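Side-chain contacts in alcohol oxidase (Myceliophthora thermophila, PDB 6F74), which binds FAD and, as a VAO-type flavoprotein, probably catalyses oxygen-dependent oxidation reactions: residues T141-F144 and A145-H148; Y517-H520 and Q521-H524. One frame throughout, in Å; residues are numbered along the deposited sequence.

Interaction 1 of 2, residues T141-F144 and A145-H148; sequences TLNF and AKQH
Phe144 and His148, one helical turn apart, meet ring to ring. The centroids lie 4.2 Å apart with the planes at 44°, an oblique pair, and CD2 of His148 sits over the centre of one phenyl face. Traced from its root, Phe144 starts at CB, whose approach to Ala145 N is set by the peptide bond that follows. CG stands anti to the backbone N (chi1 -174°) and hence beside the carbonyl carbon, which sends the ring outward with one face against the His148 imidazole; there CG and CD1 each have the imidazole CD2 as nearest neighbour. Farther out, CE2 approaches His148 NE2 at 3.3 Å, and CZ rests 3.4 Å from His148 CD2. This is the last turn of helix 135-147, within the FAD-binding region of the PCMH type: His148 is the first residue past the helical phi/psi values, yet its N still donates to Phe144 O (3.0 Å, N-H...O 164°). The phenyl also stacks with Phe48 and meets Trp45 obliquely, both from helix 42-52, while Ala145 and Leu142 turn to Leu152 of strand 152-155. On another side of the helix a water joins Asn143 to Lys146: it donates to OD1 of Asn143 and accepts from NZ of Lys146, 2.8 Å away. A bend at chi3 takes the lysine chain past Leu142, and NZ has a second acceptor in Ala268 O.

Interaction 2 of 2, residues Y517-H520 and Q521-H524; sequences YVQH and QVTH
Tyr517 offers one ring face to the aliphatic part of Gln521: CG of the glutamine lies 4.1 Å from the ring centroid and 23° off the normal, a CH-pi contact offset toward the rim. The bend of the Gln521 chain at chi2 (-57°) brings its amide alongside the phenol, with NE2 3.7 Å from Tyr517 CE1. The phenolic OH is satisfied elsewhere, by hydrogen bonds with Glu464 OE2 and Lys461 NZ. With the ring and hydroxyl of Tyr517 removed, as in an alanine here, Glu464 and Lys461 would probably lose their shared partner and the glutamine CG the face it packs on. Tyr517 and Gln521 belong to helix 512-533, whose i to i+4 bonding continues through this stretch, with Gln521 N donating to Tyr517 O and Val522 N to Val518 O, although a wider pi-type turn is present at 521-524. Gln519 and Thr523 are linked twice: Thr523 N donates to Gln519 O at 2.8 Å, and the Gln519 side chain, bent at chi2, carries NE2 to Thr523 OG1 at 2.9 Å. That side-chain bond is the less straight (N-H...O 143°), its acceptor tilted from the amide plane. OG1 also has a hydrogen bond with Asp545 OD2, so the hydroxyl joins the helix to a loop. Next along, His524 N reaches His520 O at 2.9 Å, and CB of His524 lies over the His520 ring face, 4.0 Å from its centroid.

Each contact joins successive turns of a single helix, but the helices are different ones: helix 135-147 for interaction 1, helix 512-533 for interaction 2. Their centres are 38 Å apart and their nearest atoms about 28 Å, so neither touches the other. Both are partly buried. In interaction 1 the buried Phe144 belongs to an aromatic group shared with helix 42-52, and a water bridges two partly exposed side chains; in interaction 2 the paired histidines are exposed. Each has a buried threonine, bonded to a backbone carbonyl of its own helix at Thr141 but to a loop carboxylate at Thr523. The side chain of Leu142 is about 11 Å from the bound FAD; interaction 2 is remote from the annotated sites.

Interaction 1 of 2, residues T141-F144 and A145-H148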
ATOM      1  N   THR A 141      15.528  16.412 -13.636  1.00 20.25           N
ATOM      2  CA  THR A 141      15.895  15.604 -12.496  1.00 19.79           C
ATOM      3  C   THR A 141      16.383  14.246 -12.957  1.00 19.69           C
ATOM      4  O   THR A 141      17.466  13.818 -12.566  1.00 19.51           O
ATOM      5  CB  THR A 141      14.735  15.488 -11.504  1.00 19.60           C
ATOM      6  OG1 THR A 141      14.307  16.792 -11.174  1.00 19.79           O
ATOM      7  CG2 THR A 141      15.147  14.720 -10.217  1.00 19.17           C
ATOM      8  N   LEU A 142      15.606  13.603 -13.826  1.00 19.89           N
ATOM      9  CA  LEU A 142      16.010  12.357 -14.434  1.00 19.94           C
ATOM     10  C   LEU A 142      17.407  12.504 -15.037  1.00 20.09           C
ATOM     11  O   LEU A 142      18.315  11.742 -14.677  1.00 19.93           O
ATOM     12  CB  LEU A 142      15.016  11.910 -15.503  1.00 20.31           C
ATOM     13  CG  LEU A 142      15.378  10.675 -16.345  1.00 20.51           C
ATOM     14  CD1 LEU A 142      15.585   9.432 -15.490  1.00 20.17           C
ATOM     15  CD2 LEU A 142      14.319  10.409 -17.380  1.00 20.97           C
ATOM     16  N   ASN A 143      17.571  13.491 -15.919  1.00 20.45           N
ATOM     17  CA  ASN A 143      18.835  13.690 -16.626  1.00 20.67           C
ATOM     18  C   ASN A 143      20.023  13.940 -15.684  1.00 20.37           C
ATOM     19  O   ASN A 143      21.093  13.364 -15.876  1.00 20.40           O
ATOM     20  CB  ASN A 143      18.726  14.849 -17.649  1.00 21.15           C
ATOM     21  CG  ASN A 143      17.888  14.502 -18.873  1.00 21.62           C
ATOM     22  OD1 ASN A 143      17.465  13.375 -19.044  1.00 21.62           O
ATOM     23  ND2 ASN A 143      17.662  15.488 -19.750  1.00 22.11           N
ATOM     24  N   PHE A 144      19.836  14.794 -14.691  1.00 20.16           N
ATOM     25  CA  PHE A 144      20.888  15.084 -13.707  1.00 19.93           C
ATOM     26  C   PHE A 144      21.300  13.802 -12.937  1.00 19.64           C
ATOM     27  O   PHE A 144      22.473  13.579 -12.723  1.00 19.64           O
ATOM     28  CB  PHE A 144      20.440  16.217 -12.753  1.00 19.84           C
ATOM     29  CG  PHE A 144      21.505  16.692 -11.803  1.00 19.72           C
ATOM     30  CD1 PHE A 144      21.795  15.967 -10.635  1.00 19.43           C
ATOM     31  CD2 PHE A 144      22.211  17.855 -12.051  1.00 19.97           C
ATOM     32  CE1 PHE A 144      22.754  16.399  -9.753  1.00 19.41           C
ATOM     33  CE2 PHE A 144      23.189  18.288 -11.178  1.00 19.92           C
ATOM     34  CZ  PHE A 144      23.457  17.561 -10.019  1.00 19.65           C
ATOM     35  N   ALA A 145      20.341  12.966 -12.542  1.00 19.46           N
ATOM     36  CA  ALA A 145      20.633  11.717 -11.802  1.00 19.25           C
ATOM     37  C   ALA A 145      21.512  10.802 -12.626  1.00 19.47           C
ATOM     38  O   ALA A 145      22.516  10.270 -12.143  1.00 19.45           O
ATOM     39  CB  ALA A 145      19.346  10.989 -11.456  1.00 19.09           C
ATOM     40  N   LYS A 146      21.112  10.619 -13.885  1.00 19.75           N
ATOM     41  CA  LYS A 146      21.859   9.786 -14.827  1.00 20.07           C
ATOM     42  C   LYS A 146      23.227  10.397 -15.134  1.00 20.24           C
ATOM     43  O   LYS A 146      24.220   9.705 -15.154  1.00 20.36           O
ATOM     44  CB  LYS A 146      21.080   9.602 -16.147  1.00 20.43           C
ATOM     45  CG  LYS A 146      19.766   8.851 -16.052  1.00 20.37           C
ATOM     46  CD  LYS A 146      19.245   8.458 -17.430  1.00 20.86           C
ATOM     47  CE  LYS A 146      18.878   9.648 -18.293  1.00 21.15           C
ATOM     48  NZ  LYS A 146      18.434   9.243 -19.635  1.00 21.72           N
ATOM     49  N   GLN A 147      23.273  11.700 -15.347  1.00 20.29           N
ATOM     50  CA  GLN A 147      24.524  12.369 -15.671  1.00 20.47           C
ATOM     51  C   GLN A 147      25.564  12.235 -14.548  1.00 20.28           C
ATOM     52  O   GLN A 147      26.738  11.918 -14.837  1.00 20.48           O
ATOM     53  CB  GLN A 147      24.294  13.845 -15.956  1.00 20.58           C
ATOM     54  CG  GLN A 147      25.557  14.544 -16.480  1.00 20.85           C
ATOM     55  CD  GLN A 147      25.372  15.996 -16.707  1.00 20.99           C
ATOM     56  OE1 GLN A 147      24.275  16.511 -16.597  1.00 20.96           O
ATOM     57  NE2 GLN A 147      26.448  16.667 -17.078  1.00 21.23           N
ATOM     58  N   HIS A 148      25.137  12.440 -13.292  1.00 19.94           N
ATOM     59  CA  HIS A 148      26.048  12.351 -12.167  1.00 19.83           C
ATOM     60  C   HIS A 148      26.041  10.999 -11.455  1.00 19.71           C
ATOM     61  O   HIS A 148      26.621  10.868 -10.371  1.00 19.64           O
ATOM     62  CB  HIS A 148      25.850  13.517 -11.199  1.00 19.66           C
ATOM     63  CG  HIS A 148      25.991  14.859 -11.845  1.00 19.85           C
ATOM     64  ND1 HIS A 148      27.206  15.483 -12.070  1.00 20.07           N
ATOM     65  CD2 HIS A 148      25.044  15.690 -12.342  1.00 19.91           C
ATOM     66  CE1 HIS A 148      26.999  16.656 -12.648  1.00 20.24           C
ATOM     67  NE2 HIS A 148      25.696  16.821 -12.801  1.00 20.16           N
TER
HETATM   68  O   HOH W   1      17.280  11.214 -21.205  1.00 28.50           O

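Interaction 2 of 2, residues Y517-H520 and Q521-H524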
ATOM      1  N   TYR A 517      14.469 -10.019  15.631  1.00 23.97           N
ATOM      2  CA  TYR A 517      13.544 -10.915  16.353  1.00 24.27           C
ATOM      3  C   TYR A 517      12.117 -10.742  15.826  1.00 23.56           C
ATOM      4  O   TYR A 517      11.443 -11.709  15.515  1.00 23.59           O
ATOM      5  CB  TYR A 517      13.593 -10.698  17.896  1.00 24.85           C
ATOM      6  CG  TYR A 517      12.457 -11.426  18.582  1.00 25.04           C
ATOM      7  CD1 TYR A 517      12.517 -12.793  18.805  1.00 25.68           C
ATOM      8  CD2 TYR A 517      11.293 -10.760  18.939  1.00 24.60           C
ATOM      9  CE1 TYR A 517      11.460 -13.486  19.410  1.00 25.87           C
ATOM     10  CE2 TYR A 517      10.214 -11.426  19.524  1.00 24.76           C
ATOM     11  CZ  TYR A 517      10.299 -12.789  19.765  1.00 25.38           C
ATOM     12  OH  TYR A 517       9.188 -13.448  20.319  1.00 25.54           O
ATOM     13  N   VAL A 518      11.651  -9.511  15.725  1.00 22.98           N
ATOM     14  CA  VAL A 518      10.287  -9.265  15.243  1.00 22.36           C
ATOM     15  C   VAL A 518      10.135  -9.664  13.777  1.00 21.96           C
ATOM     16  O   VAL A 518       9.137 -10.277  13.417  1.00 21.81           O
ATOM     17  CB  VAL A 518       9.849  -7.809  15.467  1.00 21.92           C
ATOM     18  CG1 VAL A 518       8.481  -7.547  14.836  1.00 21.33           C
ATOM     19  CG2 VAL A 518       9.782  -7.513  16.956  1.00 22.39           C
ATOM     20  N   GLN A 519      11.102  -9.312  12.940  1.00 21.83           N
ATOM     21  CA  GLN A 519      11.041  -9.660  11.515  1.00 21.53           C
ATOM     22  C   GLN A 519      10.975 -11.174  11.309  1.00 21.98           C
ATOM     23  O   GLN A 519      10.233 -11.653  10.443  1.00 21.77           O
ATOM     24  CB  GLN A 519      12.251  -9.104  10.738  1.00 21.45           C
ATOM     25  CG  GLN A 519      12.145  -9.298   9.234  1.00 21.14           C
ATOM     26  CD  GLN A 519      10.937  -8.566   8.668  1.00 20.52           C
ATOM     27  OE1 GLN A 519      10.952  -7.345   8.591  1.00 20.15           O
ATOM     28  NE2 GLN A 519       9.878  -9.302   8.309  1.00 20.47           N
ATOM     29  N   HIS A 520      11.742 -11.909  12.112  1.00 22.67           N
ATOM     30  CA  HIS A 520      11.712 -13.366  12.113  1.00 23.24           C
ATOM     31  C   HIS A 520      10.368 -13.955  12.521  1.00 23.22           C
ATOM     32  O   HIS A 520       9.936 -14.938  11.933  1.00 23.37           O
ATOM     33  CB  HIS A 520      12.780 -13.928  13.059  1.00 24.07           C
ATOM     34  CG  HIS A 520      12.828 -15.430  13.088  1.00 24.78           C
ATOM     35  ND1 HIS A 520      13.564 -16.167  12.183  1.00 25.11           N
ATOM     36  CD2 HIS A 520      12.177 -16.327  13.866  1.00 25.23           C
ATOM     37  CE1 HIS A 520      13.395 -17.453  12.431  1.00 25.78           C
ATOM     38  NE2 HIS A 520      12.548 -17.575  13.434  1.00 25.84           N
ATOM     39  N   GLN A 521       9.730 -13.393  13.545  1.00 23.11           N
ATOM     40  CA  GLN A 521       8.384 -13.827  13.903  1.00 23.04           C
ATOM     41  C   GLN A 521       7.411 -13.587  12.749  1.00 22.39           C
ATOM     42  O   GLN A 521       6.641 -14.468  12.418  1.00 22.48           O
ATOM     43  CB  GLN A 521       7.879 -13.116  15.161  1.00 23.03           C
ATOM     44  CG  GLN A 521       8.626 -13.483  16.468  1.00 23.80           C
ATOM     45  CD  GLN A 521       8.606 -14.954  16.789  1.00 24.50           C
ATOM     46  OE1 GLN A 521       7.549 -15.536  16.945  1.00 24.51           O
ATOM     47  NE2 GLN A 521       9.781 -15.572  16.868  1.00 25.15           N
ATOM     48  N   VAL A 522       7.458 -12.403  12.131  1.00 21.81           N
ATOM     49  CA  VAL A 522       6.554 -12.072  11.048  1.00 21.26           C
ATOM     50  C   VAL A 522       6.789 -12.945   9.825  1.00 21.38           C
ATOM     51  O   VAL A 522       5.831 -13.516   9.284  1.00 21.33           O
ATOM     52  CB  VAL A 522       6.624 -10.589  10.680  1.00 20.71           C
ATOM     53  CG1 VAL A 522       5.739 -10.261   9.472  1.00 20.23           C
ATOM     54  CG2 VAL A 522       6.143  -9.749  11.876  1.00 20.63           C
ATOM     55  N   THR A 523       8.042 -13.076   9.405  1.00 21.61           N
ATOM     56  CA  THR A 523       8.362 -13.833   8.191  1.00 21.78           C
ATOM     57  C   THR A 523       8.268 -15.351   8.376  1.00 22.43           C
ATOM     58  O   THR A 523       7.596 -16.028   7.588  1.00 22.49           O
ATOM     59  CB  THR A 523       9.774 -13.466   7.641  1.00 21.86           C
ATOM     60  OG1 THR A 523       9.832 -12.066   7.286  1.00 21.26           O
ATOM     61  CG2 THR A 523      10.107 -14.327   6.392  1.00 22.14           C
ATOM     62  N   HIS A 524       8.942 -15.878   9.406  1.00 23.00           N
ATOM     63  CA  HIS A 524       9.143 -17.323   9.555  1.00 23.76           C
ATOM     64  C   HIS A 524       8.238 -18.047  10.543  1.00 24.07           C
ATOM     65  O   HIS A 524       8.279 -19.269  10.569  1.00 24.71           O
ATOM     66  CB  HIS A 524      10.615 -17.624   9.922  1.00 24.39           C
ATOM     67  CG  HIS A 524      11.588 -17.175   8.876  1.00 24.24           C
ATOM     68  ND1 HIS A 524      11.672 -17.775   7.635  1.00 24.38           N
ATOM     69  CD2 HIS A 524      12.496 -16.178   8.876  1.00 24.01           C
ATOM     70  CE1 HIS A 524      12.605 -17.180   6.919  1.00 24.23           C
ATOM     71  NE2 HIS A 524      13.120 -16.202   7.646  1.00 23.99           N
TER